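Long-range contact in pyridine nucleotide-disulphide oxidoreductase dimerisation region (PDB 6KYY), which is an FAD-dependent flavoprotein disulfide reductase of the pyridine nucleotide-disulfide oxidoreductase family, probably involved in resistance to reactive chlorine species: residues 102-114 against 263-275. Sequence-based numbering, arbitrary orientation.
Sequences IDGQAEFINNHSL and TASLHPENAGIAV. With CU (copper (II) ion), chain P; FAD (flavin-adenine dinucleotide), chain N.
F108 drives its ring into the 263-275 loop and forms the tight part of the contact. A271 CB and I273 CD1 lie over one face as CH-pi partners, while L114 CD1 lies over the opposite face, offset toward the rim, and L266 CD2 packs 3.8 Å from F108 CD2. I132 and I16 continue this apolar core. The F108 backbone is held at both ends: its N donates to L266 O (3.1 Å, nearly straight at 170°), and its O accepts from N270 ND2 almost head-on at 3.1 Å.

Toward solvent the packing thins. H267 crosses E107 with ring and carboxylate planes 82° apart, and E107 OE1 forms a salt bridge with R115. The modelled copper(II) ion lies 2.5 Å from H267 NE2, but its very short approach to CE1 leaves this coordination doubtful. Q105, bent at chi2 (-102°), brings NE2 to S265 O at 3.1 Å, above the carbonyl plane.

At the Q105 end, A106 reads the adenine edge with both backbone polar atoms: N donates to FAD N1A and O accepts a weak hydrogen bond from FAD N6A. Backbone bonds and apolar packing at F108 thereby join the 263-275 loop to the adenine-binding segment.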
loop_
_atom_site.group_PDB
_atom_site.type_symbol
_atom_site.label_atom_id
_atom_site.label_comp_id
_atom_site.label_asym_id
_atom_site.label_seq_id
_atom_site.Cartn_x
_atom_site.Cartn_y
_atom_site.Cartn_z
ATOM N N ILE B 102 -34.067 -1.337 13.917
ATOM C CA ILE B 102 -35.353 -2.013 13.812
ATOM C C ILE B 102 -35.243 -3.078 12.728
ATOM O O ILE B 102 -35.083 -2.759 11.542
ATOM C CB ILE B 102 -36.488 -1.026 13.511
ATOM C CG1 ILE B 102 -36.735 -0.126 14.725
ATOM C CG2 ILE B 102 -37.759 -1.770 13.130
ATOM C CD1 ILE B 102 -36.830 1.340 14.388
ATOM N N ASP B 103 -35.323 -4.342 13.133
ATOM C CA ASP B 103 -35.348 -5.438 12.174
ATOM C C ASP B 103 -36.683 -5.466 11.443
ATOM O O ASP B 103 -37.741 -5.264 12.045
ATOM C CB ASP B 103 -35.117 -6.773 12.883
ATOM C CG ASP B 103 -33.662 -7.006 13.235
ATOM O OD1 ASP B 103 -32.879 -7.369 12.330
ATOM O OD2 ASP B 103 -33.300 -6.831 14.417
ATOM N N GLY B 104 -36.633 -5.717 10.146
ATOM C CA GLY B 104 -37.832 -5.843 9.337
ATOM C C GLY B 104 -37.647 -5.255 7.952
ATOM O O GLY B 104 -36.805 -4.389 7.715
ATOM N N GLN B 105 -38.465 -5.737 7.017
ATOM C CA GLN B 105 -38.428 -5.292 5.627
ATOM C C GLN B 105 -39.304 -4.051 5.486
ATOM O O GLN B 105 -40.527 -4.126 5.646
ATOM C CB GLN B 105 -38.897 -6.407 4.697
ATOM C CG GLN B 105 -38.577 -6.173 3.230
ATOM C CD GLN B 105 -39.782 -5.701 2.439
ATOM O OE1 GLN B 105 -40.867 -6.271 2.541
ATOM N NE2 GLN B 105 -39.594 -4.656 1.642
ATOM N N ALA B 106 -38.682 -2.917 5.176
ATOM C CA ALA B 106 -39.400 -1.654 5.107
ATOM C C ALA B 106 -40.128 -1.504 3.776
ATOM O O ALA B 106 -39.683 -1.995 2.735
ATOM C CB ALA B 106 -38.442 -0.480 5.309
ATOM N N GLU B 107 -41.262 -0.808 3.823
ATOM C CA GLU B 107 -42.097 -0.584 2.653
ATOM C C GLU B 107 -42.798 0.756 2.818
ATOM O O GLU B 107 -43.319 1.054 3.897
ATOM C CB GLU B 107 -43.120 -1.712 2.481
ATOM C CG GLU B 107 -44.011 -1.582 1.260
ATOM C CD GLU B 107 -45.274 -2.414 1.375
ATOM O OE1 GLU B 107 -46.238 -1.946 2.016
ATOM O OE2 GLU B 107 -45.301 -3.539 0.833
ATOM N N PHE B 108 -42.806 1.558 1.756
ATOM C CA PHE B 108 -43.373 2.902 1.812
ATOM C C PHE B 108 -44.895 2.817 1.787
ATOM O O PHE B 108 -45.484 2.382 0.793
ATOM C CB PHE B 108 -42.860 3.748 0.651
ATOM C CG PHE B 108 -41.599 4.507 0.957
ATOM C CD1 PHE B 108 -41.607 5.568 1.848
ATOM C CD2 PHE B 108 -40.405 4.166 0.343
ATOM C CE1 PHE B 108 -40.448 6.269 2.127
ATOM C CE2 PHE B 108 -39.243 4.863 0.617
ATOM C CZ PHE B 108 -39.265 5.917 1.510
ATOM N N ILE B 109 -45.532 3.222 2.887
ATOM C CA ILE B 109 -46.964 3.494 2.854
ATOM C C ILE B 109 -47.215 4.881 2.284
ATOM O O ILE B 109 -48.115 5.079 1.459
ATOM C CB ILE B 109 -47.574 3.355 4.262
ATOM C CG1 ILE B 109 -47.613 1.892 4.703
ATOM C CG2 ILE B 109 -48.968 3.966 4.307
ATOM C CD1 ILE B 109 -47.802 1.724 6.195
ATOM N N ASN B 110 -46.409 5.853 2.701
ATOM C CA ASN B 110 -46.593 7.252 2.352
ATOM C C ASN B 110 -45.224 7.859 2.086
ATOM O O ASN B 110 -44.231 7.148 1.906
ATOM C CB ASN B 110 -47.324 7.990 3.479
ATOM C CG ASN B 110 -48.697 8.441 3.072
ATOM O OD1 ASN B 110 -49.189 8.063 2.012
ATOM N ND2 ASN B 110 -49.332 9.253 3.912
ATOM N N ASN B 111 -45.171 9.187 2.061
ATOM C CA ASN B 111 -43.906 9.901 2.117
ATOM C C ASN B 111 -43.522 10.275 3.542
ATOM O O ASN B 111 -42.508 10.951 3.742
ATOM C CB ASN B 111 -43.959 11.153 1.233
ATOM C CG ASN B 111 -44.910 12.207 1.762
ATOM O OD1 ASN B 111 -46.129 12.025 1.754
ATOM N ND2 ASN B 111 -44.357 13.324 2.215
ATOM N N HIS B 112 -44.307 9.842 4.534
ATOM C CA HIS B 112 -43.996 10.053 5.940
ATOM C C HIS B 112 -43.915 8.772 6.756
ATOM O O HIS B 112 -43.249 8.773 7.797
ATOM C CB HIS B 112 -45.041 10.966 6.602
ATOM C CG HIS B 112 -45.287 12.249 5.871
ATOM N ND1 HIS B 112 -44.653 13.427 6.202
ATOM C CD2 HIS B 112 -46.114 12.544 4.840
ATOM C CE1 HIS B 112 -45.071 14.390 5.400
ATOM N NE2 HIS B 112 -45.959 13.881 4.566
ATOM N N SER B 113 -44.568 7.692 6.331
ATOM C CA SER B 113 -44.669 6.475 7.124
ATOM C C SER B 113 -44.145 5.274 6.349
ATOM O O SER B 113 -44.222 5.221 5.118
ATOM C CB SER B 113 -46.118 6.214 7.557
ATOM O OG SER B 113 -46.713 7.386 8.084
ATOM N N LEU B 114 -43.617 4.304 7.093
ATOM C CA LEU B 114 -43.087 3.068 6.541
ATOM C C LEU B 114 -43.859 1.882 7.105
ATOM O O LEU B 114 -44.427 1.955 8.198
ATOM C CB LEU B 114 -41.591 2.892 6.867
ATOM C CG LEU B 114 -40.506 3.762 6.219
ATOM C CD1 LEU B 114 -40.539 3.657 4.699
ATOM C CD2 LEU B 114 -40.589 5.213 6.672
ATOM N N THR B 263 -35.220 -1.585 -5.461
ATOM C CA THR B 263 -36.289 -0.652 -5.123
ATOM C C THR B 263 -37.689 -1.235 -5.231
ATOM O O THR B 263 -38.610 -0.666 -4.632
ATOM C CB THR B 263 -36.224 0.592 -6.022
ATOM O OG1 THR B 263 -35.883 0.200 -7.357
ATOM C CG2 THR B 263 -35.192 1.568 -5.504
ATOM N N ALA B 264 -37.884 -2.333 -5.967
ATOM C CA ALA B 264 -39.230 -2.843 -6.212
ATOM C C ALA B 264 -39.951 -3.163 -4.907
ATOM O O ALA B 264 -41.114 -2.788 -4.719
ATOM C CB ALA B 264 -39.164 -4.079 -7.109
ATOM N N SER B 265 -39.271 -3.851 -3.987
ATOM C CA SER B 265 -39.884 -4.184 -2.708
ATOM C C SER B 265 -39.987 -2.986 -1.772
ATOM O O SER B 265 -40.680 -3.078 -0.753
ATOM C CB SER B 265 -39.104 -5.311 -2.029
ATOM O OG SER B 265 -37.718 -5.212 -2.303
ATOM N N LEU B 266 -39.315 -1.876 -2.085
ATOM C CA LEU B 266 -39.495 -0.653 -1.310
ATOM C C LEU B 266 -40.800 0.047 -1.660
ATOM O O LEU B 266 -41.348 0.777 -0.827
ATOM C CB LEU B 266 -38.317 0.296 -1.542
ATOM C CG LEU B 266 -37.440 0.708 -0.357
ATOM C CD1 LEU B 266 -36.509 1.842 -0.760
ATOM C CD2 LEU B 266 -38.284 1.109 0.844
ATOM N N HIS B 267 -41.307 -0.173 -2.878
ATOM C CA HIS B 267 -42.493 0.485 -3.417
ATOM C C HIS B 267 -42.358 1.999 -3.303
ATOM O O HIS B 267 -43.100 2.632 -2.541
ATOM C CB HIS B 267 -43.757 0.007 -2.700
ATOM C CG HIS B 267 -44.081 -1.434 -2.940
ATOM N ND1 HIS B 267 -43.922 -2.402 -1.973
ATOM C CD2 HIS B 267 -44.555 -2.072 -4.037
ATOM C CE1 HIS B 267 -44.284 -3.574 -2.461
ATOM N NE2 HIS B 267 -44.672 -3.403 -3.713
ATOM N N PRO B 268 -41.431 2.616 -4.043
ATOM C CA PRO B 268 -41.243 4.069 -3.914
ATOM C C PRO B 268 -42.341 4.879 -4.577
ATOM O O PRO B 268 -42.446 6.082 -4.310
ATOM C CB PRO B 268 -39.883 4.316 -4.589
ATOM C CG PRO B 268 -39.386 2.960 -5.056
ATOM C CD PRO B 268 -40.561 2.044 -5.080
ATOM N N GLU B 269 -43.159 4.256 -5.430
ATOM C CA GLU B 269 -44.226 4.978 -6.112
ATOM C C GLU B 269 -45.219 5.586 -5.128
ATOM O O GLU B 269 -45.764 6.665 -5.384
ATOM C CB GLU B 269 -44.946 4.041 -7.084
ATOM C CG GLU B 269 -45.428 2.735 -6.460
ATOM C CD GLU B 269 -44.378 1.637 -6.493
ATOM O OE1 GLU B 269 -44.644 0.541 -5.957
ATOM O OE2 GLU B 269 -43.285 1.871 -7.052
ATOM N N ASN B 270 -45.456 4.919 -3.995
ATOM C CA ASN B 270 -46.428 5.392 -3.016
ATOM C C ASN B 270 -45.996 6.673 -2.316
ATOM O O ASN B 270 -46.830 7.311 -1.665
ATOM C CB ASN B 270 -46.694 4.306 -1.972
ATOM C CG ASN B 270 -47.233 3.029 -2.582
ATOM O OD1 ASN B 270 -47.967 3.060 -3.569
ATOM N ND2 ASN B 270 -46.870 1.895 -1.993
ATOM N N ALA B 271 -44.727 7.063 -2.427
ATOM C CA ALA B 271 -44.213 8.254 -1.765
ATOM C C ALA B 271 -43.895 9.380 -2.739
ATOM O O ALA B 271 -43.347 10.406 -2.326
ATOM C CB ALA B 271 -42.968 7.906 -0.946
ATOM N N GLY B 272 -44.228 9.216 -4.018
ATOM C CA GLY B 272 -43.872 10.208 -5.013
ATOM C C GLY B 272 -42.426 10.170 -5.444
ATOM O O GLY B 272 -41.920 11.168 -5.965
ATOM N N ILE B 273 -41.745 9.045 -5.245
ATOM C CA ILE B 273 -40.325 8.905 -5.546
ATOM C C ILE B 273 -40.187 8.300 -6.937
ATOM O O ILE B 273 -40.671 7.191 -7.192
ATOM C CB ILE B 273 -39.616 8.039 -4.493
ATOM C CG1 ILE B 273 -39.614 8.745 -3.135
ATOM C CG2 ILE B 273 -38.204 7.701 -4.938
ATOM C CD1 ILE B 273 -39.391 7.814 -1.964
ATOM N N ALA B 274 -39.522 9.023 -7.833
ATOM C CA ALA B 274 -39.378 8.579 -9.211
ATOM C C ALA B 274 -38.290 7.519 -9.335
ATOM O O ALA B 274 -37.349 7.461 -8.538
ATOM C CB ALA B 274 -39.056 9.762 -10.125
ATOM N N VAL B 275 -38.431 6.674 -10.354
ATOM C CA VAL B 275 -37.469 5.621 -10.651
ATOM C C VAL B 275 -37.277 5.551 -12.159
ATOM O O VAL B 275 -38.185 5.864 -12.935
ATOM C CB VAL B 275 -37.918 4.250 -10.099
ATOM C CG1 VAL B 275 -37.714 4.182 -8.594
ATOM C CG2 VAL B 275 -39.371 3.983 -10.460
HETATM CU CU CU P . -44.154 -5.631 -2.823
HETATM P PA FAD N . -25.579 -1.499 1.135
HETATM O O1A FAD N . -25.850 -2.295 -0.086
HETATM O O2A FAD N . -24.179 -1.658 1.738
HETATM O O5B FAD N . -26.657 -1.795 2.236
HETATM C C5B FAD N . -27.931 -2.382 1.897
HETATM C C4B FAD N . -28.615 -2.817 3.169
HETATM O O4B FAD N . -30.009 -2.435 3.133
HETATM C C3B FAD N . -28.581 -4.321 3.445
HETATM O O3B FAD N . -28.251 -4.573 4.805
HETATM C C2B FAD N . -30.004 -4.773 3.105
HETATM O O2B FAD N . -30.402 -5.898 3.880
HETATM C C1B FAD N . -30.807 -3.538 3.500
HETATM N N9A FAD N . -32.101 -3.419 2.835
HETATM C C8A FAD N . -32.363 -3.567 1.498
HETATM N N7A FAD N . -33.627 -3.406 1.180
HETATM C C5A FAD N . -34.239 -3.135 2.394
HETATM C C6A FAD N . -35.576 -2.868 2.745
HETATM N N6A FAD N . -36.582 -2.828 1.867
HETATM N N1A FAD N . -35.849 -2.638 4.049
HETATM C C2A FAD N . -34.848 -2.676 4.932
HETATM N N3A FAD N . -33.553 -2.918 4.719
HETATM C C4A FAD N . -33.311 -3.140 3.423
HETATM N N1 FAD N . -17.119 -1.490 -3.293
HETATM C C2 FAD N . -15.879 -0.928 -3.190
HETATM O O2 FAD N . -15.732 0.277 -2.955
HETATM N N3 FAD N . -14.753 -1.716 -3.350
HETATM C C4 FAD N . -14.737 -3.067 -3.633
HETATM O O4 FAD N . -13.668 -3.663 -3.743
HETATM C C4X FAD N . -16.061 -3.656 -3.745
HETATM N N5 FAD N . -16.145 -4.933 -3.976
HETATM C C5X FAD N . -17.407 -5.494 -4.076
HETATM C C6 FAD N . -17.513 -6.858 -4.343
HETATM C C7 FAD N . -18.757 -7.471 -4.452
HETATM C C7M FAD N . -18.833 -8.947 -4.741
HETATM C C8 FAD N . -19.923 -6.704 -4.295
HETATM C C8M FAD N . -21.284 -7.337 -4.407
HETATM C C9 FAD N . -19.821 -5.342 -4.030
HETATM C C9A FAD N . -18.576 -4.734 -3.919
HETATM N N10 FAD N . -18.438 -3.360 -3.645
HETATM C C10 FAD N . -17.194 -2.785 -3.553
HETATM C "C1'" FAD N . -19.622 -2.504 -3.479
HETATM C "C2'" FAD N . -20.060 -2.351 -2.026
HETATM O "O2'" FAD N . -20.471 -3.613 -1.497
HETATM C "C3'" FAD N . -21.233 -1.373 -1.956
HETATM O "O3'" FAD N . -21.096 -0.412 -2.996
HETATM C "C4'" FAD N . -21.365 -0.642 -0.620
HETATM O "O4'" FAD N . -21.759 -1.568 0.393
HETATM C "C5'" FAD N . -22.338 0.518 -0.682
HETATM O "O5'" FAD N . -23.674 0.025 -0.447
HETATM P P FAD N . -24.827 0.987 0.027
HETATM O O1P FAD N . -24.264 2.022 1.006
HETATM O O2P FAD N . -25.534 1.562 -1.137
HETATM O O3P FAD N . -25.807 0.042 0.841
#